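Local coordinates for thioesterase domain-containing protein (Pseudomonas aeruginosa, PDB 3F1T) that probably hydrolyses acyl-CoA thioesters as a hotdog-fold thioesterase, perhaps acting on 1,4-dihydroxy-2-naphthoyl-CoA, at residues Leu23-Glu28 against Ile59-Asp64; Val72-Asp77 against Ala104-Val109. All coordinates share one frame; numbering follows the deposited sequence. Where two conformers were deposited one is given.

Contact 1: residues Leu23-Glu28 against Ile59-Asp64; sequences LGLTVE and ITTLMD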
loop_
_atom_site.group_PDB
_atom_site.type_symbol
_atom_site.label_atom_id
_atom_site.label_comp_id
_atom_site.label_asym_id
_atom_site.label_seq_id
_atom_site.Cartn_x
_atom_site.Cartn_y
_atom_site.Cartn_z
ATOM N N LEU B 23 -13.388 19.534 -10.910
ATOM C CA LEU B 23 -14.021 18.772 -9.827
ATOM C C LEU B 23 -14.661 19.685 -8.776
ATOM O O LEU B 23 -15.419 19.224 -7.928
ATOM C CB LEU B 23 -12.973 17.880 -9.151
ATOM C CG LEU B 23 -12.926 16.358 -9.355
ATOM C CD1 LEU B 23 -13.492 15.891 -10.681
ATOM C CD2 LEU B 23 -11.512 15.819 -9.160
ATOM N N GLY B 24 -14.369 20.983 -8.833
ATOM C CA GLY B 24 -14.963 21.927 -7.887
ATOM C C GLY B 24 -14.458 21.733 -6.465
ATOM O O GLY B 24 -15.147 22.078 -5.506
ATOM N N LEU B 25 -13.246 21.196 -6.322
ATOM C CA LEU B 25 -12.700 20.889 -5.002
ATOM C C LEU B 25 -12.531 22.212 -4.236
ATOM O O LEU B 25 -12.275 23.244 -4.857
ATOM C CB LEU B 25 -11.348 20.191 -5.168
ATOM C CG LEU B 25 -11.265 18.696 -4.875
ATOM C CD1 LEU B 25 -12.492 17.933 -5.321
ATOM C CD2 LEU B 25 -9.991 18.077 -5.415
ATOM N N THR B 26 -12.921 22.229 -2.959
ATOM C CA THR B 26 -12.712 23.408 -2.103
ATOM C C THR B 26 -12.026 23.040 -0.790
ATOM O O THR B 26 -12.141 21.902 -0.327
ATOM C CB THR B 26 -14.038 24.138 -1.753
ATOM O OG1 THR B 26 -14.931 23.225 -1.121
ATOM C CG2 THR B 26 -14.696 24.720 -2.997
ATOM N N VAL B 27 -11.323 24.008 -0.196
ATOM C CA VAL B 27 -10.773 23.856 1.146
ATOM C C VAL B 27 -11.767 24.371 2.162
ATOM O O VAL B 27 -12.042 25.570 2.214
ATOM C CB VAL B 27 -9.459 24.662 1.343
ATOM C CG1 VAL B 27 -8.819 24.315 2.685
ATOM C CG2 VAL B 27 -8.490 24.397 0.225
ATOM N N GLU B 28 -12.204 23.494 3.056
ATOM C CA GLU B 28 -13.175 23.867 4.067
ATOM C C GLU B 28 -12.523 24.411 5.341
ATOM O O GLU B 28 -13.045 25.333 5.978
ATOM C CB GLU B 28 -14.064 22.662 4.387
ATOM C CG GLU B 28 -14.699 22.061 3.155
ATOM C CD GLU B 28 -15.858 22.893 2.650
ATOM O OE1 GLU B 28 -16.898 22.934 3.356
ATOM O OE2 GLU B 28 -15.725 23.511 1.561
ATOM N N ILE B 59 -12.559 10.613 -5.934
ATOM C CA ILE B 59 -12.171 10.521 -4.532
ATOM C C ILE B 59 -10.681 10.298 -4.340
ATOM O O ILE B 59 -10.094 10.878 -3.437
ATOM C CB ILE B 59 -12.950 9.432 -3.785
ATOM C CG1 ILE B 59 -14.413 9.847 -3.629
ATOM C CG2 ILE B 59 -12.322 9.173 -2.421
ATOM C CD1 ILE B 59 -15.350 8.674 -3.581
ATOM N N THR B 60 -10.042 9.601 -5.275
ATOM C CA THR B 60 -8.583 9.534 -5.296
ATOM C C THR B 60 -7.973 10.919 -5.399
ATOM O O THR B 60 -6.985 11.226 -4.733
ATOM C CB THR B 60 -8.060 8.710 -6.500
ATOM O OG1 THR B 60 -8.392 7.336 -6.308
ATOM C CG2 THR B 60 -6.538 8.849 -6.630
ATOM N N THR B 61 -8.398 11.664 -6.412
ATOM C CA THR B 61 -7.921 13.025 -6.575
ATOM C C THR B 61 -8.153 13.824 -5.301
ATOM O O THR B 61 -7.269 14.541 -4.847
ATOM C CB THR B 61 -8.636 13.728 -7.746
ATOM O OG1 THR B 61 -8.363 13.019 -8.965
ATOM C CG2 THR B 61 -8.139 15.153 -7.875
ATOM N N LEU B 62 -9.362 13.740 -4.751
ATOM C CA LEU B 62 -9.698 14.472 -3.532
ATOM C C LEU B 62 -8.659 14.163 -2.468
ATOM O O LEU B 62 -8.107 15.066 -1.829
ATOM C CB LEU B 62 -11.104 14.099 -3.042
ATOM C CG LEU B 62 -11.453 14.515 -1.605
ATOM C CD1 LEU B 62 -11.505 16.046 -1.467
ATOM C CD2 LEU B 62 -12.744 13.868 -1.134
HETATM N N MSE B 63 -8.270 12.895 -2.399
HETATM C CA MSE B 63 -7.512 12.386 -1.257
HETATM C C MSE B 63 -6.006 12.466 -1.463
HETATM O O MSE B 63 -5.256 12.736 -0.523
HETATM C CB MSE B 63 -7.920 10.947 -0.951
HETATM C CG MSE B 63 -9.316 10.838 -0.398
HETATM SE SE MSE B 63 -9.634 11.989 1.121
HETATM C CE MSE B 63 -7.962 11.770 2.113
ATOM N N ASP B 64 -5.568 12.255 -2.697
ATOM C CA ASP B 64 -4.237 12.669 -3.122
ATOM C C ASP B 64 -4.021 14.149 -2.888
ATOM O O ASP B 64 -2.987 14.545 -2.361
ATOM C CB ASP B 64 -3.984 12.327 -4.598
ATOM C CG ASP B 64 -2.557 12.610 -5.018
ATOM O OD1 ASP B 64 -1.652 12.573 -4.159
ATOM O OD2 ASP B 64 -2.344 12.953 -6.187
#

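Contact 2: residues Val72-Asp77 against Ala104-Val109; sequences VCVLPD and AECYRV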
loop_
_atom_site.group_PDB
_atom_site.type_symbol
_atom_site.label_atom_id
_atom_site.label_comp_id
_atom_site.label_asym_id
_atom_site.label_seq_id
_atom_site.Cartn_x
_atom_site.Cartn_y
_atom_site.Cartn_z
ATOM N N VAL B 72 0.975 21.897 4.157
ATOM C CA VAL B 72 1.025 23.317 4.498
ATOM C C VAL B 72 0.954 23.456 6.008
ATOM O O VAL B 72 1.450 24.433 6.580
ATOM C CB VAL B 72 -0.098 24.166 3.836
ATOM C CG1 VAL B 72 -0.065 24.053 2.312
ATOM C CG2 VAL B 72 -1.486 23.805 4.395
ATOM N N CYS B 73 0.425 22.430 6.661
ATOM C CA CYS B 73 0.174 22.509 8.085
ATOM C C CYS B 73 1.467 22.429 8.852
ATOM O O CYS B 73 1.483 22.683 10.047
ATOM C CB CYS B 73 -0.755 21.393 8.544
ATOM S SG CYS B 73 -2.388 21.467 7.780
ATOM N N VAL B 74 2.519 21.924 8.209
ATOM C CA VAL B 74 3.784 21.729 8.906
ATOM C C VAL B 74 4.956 22.503 8.330
ATOM O O VAL B 74 6.031 22.506 8.911
ATOM C CB VAL B 74 4.174 20.246 9.023
ATOM C CG1 VAL B 74 3.185 19.508 9.910
ATOM C CG2 VAL B 74 4.286 19.600 7.639
ATOM N N LEU B 75 4.804 23.015 7.120
ATOM C CA LEU B 75 5.897 23.717 6.478
ATOM C C LEU B 75 5.817 25.197 6.777
ATOM O O LEU B 75 4.728 25.772 6.793
ATOM C CB LEU B 75 5.885 23.469 4.975
ATOM C CG LEU B 75 6.131 22.009 4.604
ATOM C CD1 LEU B 75 6.166 21.833 3.102
ATOM C CD2 LEU B 75 7.440 21.531 5.236
ATOM N N PRO B 76 6.967 25.799 7.117
ATOM C CA PRO B 76 7.034 27.236 7.354
ATOM C C PRO B 76 6.808 28.050 6.081
ATOM O O PRO B 76 6.086 29.047 6.103
ATOM C CB PRO B 76 8.454 27.444 7.906
ATOM C CG PRO B 76 9.232 26.231 7.479
ATOM C CD PRO B 76 8.228 25.112 7.448
ATOM N N ASP B 77 7.310 27.563 4.956
ATOM C CA ASP B 77 7.140 28.278 3.700
ATOM C C ASP B 77 6.200 27.555 2.755
ATOM O O ASP B 77 6.065 26.342 2.816
ATOM C CB ASP B 77 8.493 28.494 3.035
ATOM C CG ASP B 77 9.495 29.097 3.976
ATOM O OD1 ASP B 77 9.238 30.224 4.464
ATOM O OD2 ASP B 77 10.448 28.379 4.361
ATOM N N ALA B 104 -6.919 15.226 6.046
ATOM C CA ALA B 104 -5.589 14.673 6.285
ATOM C C ALA B 104 -4.797 15.456 7.320
ATOM O O ALA B 104 -4.953 16.676 7.461
ATOM C CB ALA B 104 -4.805 14.569 4.990
ATOM N N GLU B 105 -3.827 14.779 7.914
ATOM C CA GLU B 105 -3.009 15.362 8.955
ATOM C C GLU B 105 -1.609 14.765 8.802
ATOM O O GLU B 105 -1.476 13.553 8.695
ATOM C CB GLU B 105 -3.588 14.972 10.318
ATOM C CG GLU B 105 -2.896 15.652 11.507
ATOM C CD GLU B 105 -3.463 15.199 12.859
ATOM O OE1 GLU B 105 -3.797 13.985 13.006
ATOM O OE2 GLU B 105 -3.538 16.055 13.779
ATOM N N CYS B 106 -0.582 15.611 8.747
ATOM C CA CYS B 106 0.811 15.147 8.791
ATOM C C CYS B 106 1.154 14.511 10.132
ATOM O O CYS B 106 0.878 15.092 11.179
ATOM C CB CYS B 106 1.773 16.297 8.509
ATOM S SG CYS B 106 1.462 17.086 6.935
ATOM N N TYR B 107 1.728 13.310 10.104
ATOM C CA TYR B 107 2.054 12.600 11.338
ATOM C C TYR B 107 3.562 12.368 11.506
ATOM O O TYR B 107 4.038 12.101 12.617
ATOM C CB TYR B 107 1.275 11.284 11.437
ATOM C CG TYR B 107 1.666 10.246 10.411
ATOM C CD1 TYR B 107 2.701 9.347 10.659
ATOM C CD2 TYR B 107 0.977 10.130 9.213
ATOM C CE1 TYR B 107 3.101 8.443 9.707
ATOM C CE2 TYR B 107 1.321 9.157 8.280
ATOM C CZ TYR B 107 2.332 8.273 8.571
ATOM O OH TYR B 107 2.694 7.319 7.646
ATOM N N ARG B 108 4.322 12.581 10.429
ATOM C CA ARG B 108 5.779 12.597 10.526
ATOM C C ARG B 108 6.418 13.493 9.479
ATOM O O ARG B 108 6.013 13.493 8.304
ATOM C CB ARG B 108 6.366 11.186 10.412
ATOM C CG ARG B 108 7.842 11.136 10.819
ATOM C CD ARG B 108 8.494 9.835 10.428
ATOM N NE ARG B 108 7.870 8.703 11.108
ATOM C CZ ARG B 108 7.095 7.816 10.501
ATOM N NH1 ARG B 108 6.923 7.888 9.186
ATOM N NH2 ARG B 108 6.579 6.806 11.189
ATOM N N VAL B 109 7.415 14.252 9.921
ATOM C CA VAL B 109 8.181 15.155 9.067
ATOM C C VAL B 109 9.660 14.862 9.239
ATOM O O VAL B 109 10.179 14.928 10.342
ATOM C CB VAL B 109 7.936 16.627 9.445
ATOM C CG1 VAL B 109 8.723 17.550 8.524
ATOM C CG2 VAL B 109 6.438 16.948 9.375
#

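Contact 1: residues Leu23-Glu28 against Ile59-Asp64
Leu23 and Leu25, on the lead-in to edge strand 26-31, lean on Thr61 and Leu62 of the central helix of a hotdog fold. Leu23 CD2 approaches the methyl of Thr61, lying 3.7 Å from Thr61 CG2 and 3.8 Å from Thr61 CB, and the two side chains meet at a slant. The threonine torsion (chi1 -61°) explains the match: CG2 stands anti to the backbone N and is offered to the leucine, while OG1 lies beside that N and makes a hydrogen bond to Gly57 O one turn earlier, which satisfies the hydroxyl within the helix. Leu25 meets the backbone of the helix, with Leu25 CD2 4.1 Å from Leu62 CA; at the branch point Leu25 CG lies 4.3 Å from Leu62 CD1. The same CD2 of Leu25 comes within 4.2 Å of Thr61 CG2, so the methyl of Thr61 touches both leucines. All four residues are buried; 156 Å² is hidden between the segments, and the closest approaches are all carbon to carbon. Leu39 of strand 34-39 adjoins both leucines, and His19 of the second subunit packs on Leu23 and Thr61. A long helix wrapped by an antiparallel sheet is the hallmark of the hotdog fold.

Contact 2: residues Val72-Asp77 against Ala104-Val109
Val74, in the loop that follows helix 56-70, meets strand 100-109 through Cys106 and Val109. Its contacts begin at the branch carbon, where Val74 CB is 4.0 Å from Val109 CG2. From there the two methyls diverge. Val74 CG1 lies beside its own backbone N (chi1 -66°) and reaches the strand 3.8 Å from Cys106 CB. Val74 CG2 sits between the backbone N and the carbonyl carbon; it has Cys106 SG at 3.8 Å and is also 3.8 Å from Val109 CG2. The valines therefore reach toward each other tip to tip, and the cysteine presents both its CB and its sulfur to Val74. That Cys106 and Val109, three positions apart, both point toward the loop agrees with the classic beta bulge between them: Tyr107 and Arg108 both pair with Phe115 and turn away from Val74. Ile114 of the neighbouring strand 113-121 touches Val74 and Cys106 as well, extending the apolar patch. The closest approaches between the segments involve methyl, methylene and sulfur atoms, with 188 Å² buried at the surface of the chain. Such chemistry implies van der Waals and hydrophobic attachment of the loop to the strand, without the directional hold of polar bonds.

Helix 4-15 comes first, before either loop. The loop of contact 1 then opens at segment 23-28, takes in strands 26-31 and 34-39, and closes when the chain reaches Ile59 in helix 56-70, 31 residues after Glu28. The same helix runs on into the 72-77 loop, and contact 2 closes a second loop when strand 100-109 follows strand 83-90. The two closures are in series, neither nested nor crossed. The centres of contact 1 and contact 2 lie about 18 Å apart, and the two do not touch. Contact 1 sets the run into the outer strand 26-31 against the helix in the buried interior, whereas contact 2 fastens the loop beyond that helix to an inner strand near the surface.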